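Local coordinates for protein endo-1,3-beta-glucanase, family GH16 (Zobellia galactanivorans, PDB 4CRQ) that probably hydrolyses internal beta-1,3-glucosidic bonds of laminarin-type glucans, the piece here being its family GH16 catalytic module, at residues I118-N123 with G206-F211; Q127-I132 with G145-V150. The protein carries 1 engineered substitution. One frame throughout, in Å; residues are numbered along the deposited sequence.

Interaction 1 of 2, residues I118-N123 with G206-F211; sequences IMSRIN and GDWPGF. Engineered in segment 118-123: Ser-120 (natural residue Glu).
Ile-122 and Asn-123 pack against Trp-208 and Pro-209 in a largely apolar loop-to-loop contact, closed at one end by a single side-chain hydrogen bond. It lies within the beta-jelly-roll of the GH16 module, where the chain leaving strand 119-120 meets the loop between strands 196-204 and 220-231. The indole of Trp-208 receives Ile-122 on one face. CG2 of the isoleucine stands over the six-membered ring, 3.8 Å from its centroid and 19° off the normal, in a CH-pi contact, while CD1 covers the pyrrole part and comes within 3.5 Å of NE1. A chi1 of -173° sets the tryptophan CG anti to the backbone N and beside the carbonyl carbon, and the ring continues from there to meet Ile-122. The same CG2 also touches Pro-209 CB at 3.8 Å, so one methyl serves both residues. Trp-95, on strand 94-102, adds its ring at roughly a right angle to that of Trp-208 and touches Ile-122 and Pro-209. At the edge of the indole, in its plane, OG of Ser-120 lies 3.2 Å from both CZ3 and CH2. Ser-120 is engineered in place of a glutamate, the one that ends the ExDxxE sequence of GH16 enzymes and probably acts there as the acid/base. Asn-123 ND2 donates to Pro-209 O at 3.1 Å (N-H...O 159°), on a lone pair in the carbonyl plane, with Pro-209 O almost in the Asn-123 amide plane. Its OD1 accepts from Gly-93 N. Gripped at both ends, the Asn-123 amide has its flip fixed, and the Pro-209 carbonyl is held beside it; the indole meets 118-123 mainly through the carbon atoms of Ile-122, with the Ser-120 hydroxyl at its edge, next to a probable catalytic position.

Interaction 2 of 2, residues Q127-I132 with G145-V150; sequences QTHGTI and GDDVGV
Thr-128 with Val-148, and Gly-130 with Asp-146, form two antiparallel hydrogen-bonded pairs, each joined by two N-H...O bonds of 3.0 Å. Within 145-150, Asp-147 N also donates to Asp-146 OD1 at 2.8 Å. Strands 127-135 and 141-149 are the arms of a beta hairpin in the jelly-roll. Between the bonded pairs, His-129 faces Asp-147 in a non-hydrogen-bonded pair; His-129 CG lies anti to the carbonyl carbon (chi1 -62°), and the two side chains run side by side, pointing the same way. Asp-147 CB sits over one face of the imidazole, offset toward the rim and 3.5 Å from the centroid, a CH-pi contact; its OD2 comes to 3.2 Å from His-129 CE1, with ring and carboxylate planes 58° apart. An alanine in place of His-129 would probably leave Asp-147 CB without its aromatic cover and Trp-208 without one of its aromatic neighbours. Farther along, CG2 of Thr-131 rests 3.8 Å from Gly-145 CA, where a beta carbon on the glycine would clash. On the sheet face carrying Thr-128 and Val-148, Thr-128 OG1 meets Val-150 CG2 at 3.7 Å, and Val-172 of strand 167-172 touches both Thr-128 and Val-148.

Interaction 2 is nested along the chain inside the loop closed by interaction 1, and their centres are about 11 Å apart. The two share a direct seam: Ser-120 O lies 2.9 Å from His-129 N, a probable backbone hydrogen bond, and Trp-208 CZ2 packs 3.7 Å from His-129 CD2. The imidazole thus touches the tryptophan of one contact and the aspartate of the other, while Arg-121 CG rests 3.6 Å from Gln-127 O. The engineered Ser-120 lies at this junction, so interaction 1 and the His-129 part of interaction 2 probably border the active site of the natural enzyme. The calcium site, which includes Glu-10, Gly-48 and Asp-225, lies away from both.

Interaction 1 of 2, residues I118-N123 with G206-F211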
# COMPACT_ATOMS: atom_id res chain seq x y z
N ILE A 118 2.99 2.50 -3.74
CA ILE A 118 4.44 2.63 -3.52
C ILE A 118 5.11 1.26 -3.69
O ILE A 118 6.14 1.12 -4.36
CB ILE A 118 4.74 3.27 -2.15
CG1 ILE A 118 4.03 4.64 -2.09
CG2 ILE A 118 6.25 3.36 -1.92
CD1 ILE A 118 4.12 5.28 -0.73
N MET A 119 4.50 0.25 -3.06
CA MET A 119 4.96 -1.12 -3.21
C MET A 119 3.73 -2.02 -3.25
O MET A 119 2.85 -1.87 -2.40
CB MET A 119 5.88 -1.52 -2.03
CG MET A 119 6.40 -2.97 -2.06
SD MET A 119 5.20 -4.27 -1.63
CE MET A 119 4.80 -3.88 0.09
N SER A 120 3.69 -2.95 -4.22
CA SER A 120 2.75 -4.08 -4.12
C SER A 120 3.50 -5.32 -4.64
O SER A 120 4.44 -5.21 -5.43
CB SER A 120 1.42 -3.83 -4.84
OG SER A 120 1.64 -3.67 -6.21
N ARG A 121 3.09 -6.49 -4.15
CA ARG A 121 3.68 -7.75 -4.59
C ARG A 121 2.60 -8.80 -4.58
O ARG A 121 1.68 -8.71 -3.78
CB ARG A 121 4.83 -8.16 -3.65
CG ARG A 121 5.56 -9.43 -4.08
CD ARG A 121 6.43 -9.95 -2.97
NE ARG A 121 7.15 -11.15 -3.37
CZ ARG A 121 7.49 -12.13 -2.54
NH1 ARG A 121 7.16 -12.07 -1.24
NH2 ARG A 121 8.16 -13.18 -3.02
N ILE A 122 2.72 -9.79 -5.47
CA ILE A 122 1.81 -10.94 -5.42
C ILE A 122 2.55 -12.26 -5.32
O ILE A 122 3.66 -12.42 -5.88
CB ILE A 122 0.82 -10.98 -6.63
CG1 ILE A 122 1.60 -10.96 -7.97
CG2 ILE A 122 -0.21 -9.85 -6.52
CD1 ILE A 122 0.78 -11.41 -9.17
N ASN A 123 1.92 -13.20 -4.61
CA ASN A 123 2.32 -14.62 -4.63
C ASN A 123 3.79 -14.78 -4.22
O ASN A 123 4.16 -14.24 -3.19
CB ASN A 123 1.98 -15.25 -6.01
CG ASN A 123 0.52 -15.10 -6.37
OD1 ASN A 123 -0.35 -15.14 -5.49
ND2 ASN A 123 0.23 -14.92 -7.66
N GLY A 206 -7.59 -12.53 -4.98
CA GLY A 206 -8.13 -11.36 -5.68
C GLY A 206 -7.80 -11.49 -7.13
O GLY A 206 -7.08 -12.43 -7.53
N ASP A 207 -8.31 -10.54 -7.92
CA ASP A 207 -8.16 -10.61 -9.39
C ASP A 207 -6.70 -10.75 -9.84
O ASP A 207 -6.39 -11.59 -10.68
CB ASP A 207 -8.84 -9.40 -10.06
CG ASP A 207 -10.33 -9.35 -9.79
OD1 ASP A 207 -10.97 -10.43 -9.63
OD2 ASP A 207 -10.88 -8.23 -9.74
N TRP A 208 -5.84 -9.93 -9.24
CA TRP A 208 -4.42 -9.91 -9.57
C TRP A 208 -3.66 -11.16 -9.12
O TRP A 208 -3.15 -11.86 -10.00
CB TRP A 208 -3.79 -8.60 -9.09
CG TRP A 208 -2.36 -8.38 -9.52
CD1 TRP A 208 -1.67 -8.99 -10.59
CD2 TRP A 208 -1.39 -7.46 -8.93
NE1 TRP A 208 -0.38 -8.52 -10.67
CE2 TRP A 208 -0.14 -7.61 -9.71
CE3 TRP A 208 -1.42 -6.56 -7.87
CZ2 TRP A 208 1.01 -6.87 -9.41
CZ3 TRP A 208 -0.26 -5.83 -7.57
CH2 TRP A 208 0.92 -5.98 -8.33
N PRO A 209 -3.59 -11.47 -7.78
CA PRO A 209 -2.81 -12.66 -7.39
C PRO A 209 -3.49 -13.99 -7.81
O PRO A 209 -2.81 -15.00 -7.94
CB PRO A 209 -2.74 -12.56 -5.87
CG PRO A 209 -3.99 -11.82 -5.49
CD PRO A 209 -4.19 -10.81 -6.61
N GLY A 210 -4.81 -13.96 -8.04
CA GLY A 210 -5.55 -15.18 -8.38
C GLY A 210 -6.23 -15.71 -7.14
O GLY A 210 -6.05 -15.16 -6.05
N PHE A 211 -6.98 -16.79 -7.31
CA PHE A 211 -7.84 -17.35 -6.23
C PHE A 211 -7.36 -18.64 -5.57
O PHE A 211 -8.07 -19.23 -4.75
CB PHE A 211 -9.30 -17.42 -6.77
CG PHE A 211 -9.77 -16.09 -7.26
CD1 PHE A 211 -10.15 -15.10 -6.34
CD2 PHE A 211 -9.81 -15.79 -8.65
CE1 PHE A 211 -10.57 -13.85 -6.77
CE2 PHE A 211 -10.24 -14.53 -9.09
CZ PHE A 211 -10.61 -13.56 -8.14

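Interaction 2 of 2, residues Q127-I132 with G145-V150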
# COMPACT_ATOMS: atom_id res chain seq x y z
N GLN A 127 9.84 -9.85 -7.55
CA GLN A 127 9.76 -8.47 -7.98
C GLN A 127 8.62 -7.78 -7.27
O GLN A 127 7.69 -8.43 -6.77
CB GLN A 127 9.52 -8.39 -9.48
CG GLN A 127 8.32 -9.19 -9.94
CD GLN A 127 8.24 -9.34 -11.43
OE1 GLN A 127 9.16 -8.99 -12.18
NE2 GLN A 127 7.12 -9.87 -11.88
N THR A 128 8.71 -6.46 -7.22
CA THR A 128 7.65 -5.67 -6.61
C THR A 128 7.26 -4.60 -7.62
O THR A 128 8.02 -4.34 -8.57
CB THR A 128 8.09 -5.02 -5.28
OG1 THR A 128 9.22 -4.15 -5.51
CG2 THR A 128 8.44 -6.09 -4.20
N HIS A 129 6.10 -4.00 -7.41
CA HIS A 129 5.54 -3.01 -8.34
C HIS A 129 5.31 -1.66 -7.74
O HIS A 129 5.20 -1.53 -6.52
CB HIS A 129 4.23 -3.55 -8.88
CG HIS A 129 4.37 -4.84 -9.67
ND1 HIS A 129 4.23 -4.88 -11.00
CD2 HIS A 129 4.64 -6.15 -9.26
CE1 HIS A 129 4.39 -6.17 -11.43
NE2 HIS A 129 4.65 -6.94 -10.36
N GLY A 130 5.23 -0.66 -8.62
CA GLY A 130 4.96 0.74 -8.32
C GLY A 130 4.03 1.22 -9.40
O GLY A 130 4.36 1.12 -10.59
N THR A 131 2.87 1.76 -9.01
CA THR A 131 1.81 2.09 -9.96
C THR A 131 1.02 3.32 -9.52
O THR A 131 0.96 3.63 -8.32
CB THR A 131 0.82 0.87 -10.06
OG1 THR A 131 1.54 -0.38 -9.98
CG2 THR A 131 -0.06 0.86 -11.35
N ILE A 132 0.44 4.04 -10.49
CA ILE A 132 -0.60 5.05 -10.19
C ILE A 132 -1.90 4.62 -10.88
O ILE A 132 -1.86 3.99 -11.96
CB ILE A 132 -0.25 6.53 -10.55
CG1 ILE A 132 0.23 6.68 -12.02
CG2 ILE A 132 0.74 7.09 -9.52
CD1 ILE A 132 0.13 8.09 -12.53
N GLY A 145 2.20 1.67 -14.50
CA GLY A 145 3.06 1.01 -13.52
C GLY A 145 4.27 0.34 -14.12
O GLY A 145 4.39 0.21 -15.36
N ASP A 146 5.17 -0.08 -13.24
CA ASP A 146 6.35 -0.85 -13.64
C ASP A 146 6.77 -1.73 -12.44
O ASP A 146 6.21 -1.61 -11.32
CB ASP A 146 7.47 0.09 -14.16
CG ASP A 146 8.33 -0.55 -15.24
OD1 ASP A 146 8.47 -1.78 -15.25
OD2 ASP A 146 8.88 0.20 -16.08
N ASP A 147 7.76 -2.58 -12.66
CA ASP A 147 8.23 -3.45 -11.58
C ASP A 147 9.74 -3.49 -11.56
O ASP A 147 10.39 -3.00 -12.48
CB ASP A 147 7.60 -4.87 -11.65
CG ASP A 147 7.76 -5.58 -13.01
OD1 ASP A 147 8.60 -5.19 -13.85
OD2 ASP A 147 7.02 -6.56 -13.24
N VAL A 148 10.29 -4.06 -10.50
CA VAL A 148 11.73 -4.19 -10.33
C VAL A 148 12.01 -5.52 -9.65
O VAL A 148 11.24 -5.94 -8.76
CB VAL A 148 12.35 -2.98 -9.53
CG1 VAL A 148 11.79 -2.84 -8.10
CG2 VAL A 148 13.88 -3.04 -9.53
N GLY A 149 13.09 -6.18 -10.04
CA GLY A 149 13.49 -7.43 -9.40
C GLY A 149 13.94 -7.17 -7.97
O GLY A 149 14.67 -6.21 -7.70
N VAL A 150 13.49 -8.02 -7.04
CA VAL A 150 13.90 -7.96 -5.63
C VAL A 150 14.28 -9.41 -5.31
O VAL A 150 13.37 -10.26 -5.23
CB VAL A 150 12.77 -7.40 -4.71
CG1 VAL A 150 13.19 -7.44 -3.23
CG2 VAL A 150 12.36 -5.98 -5.12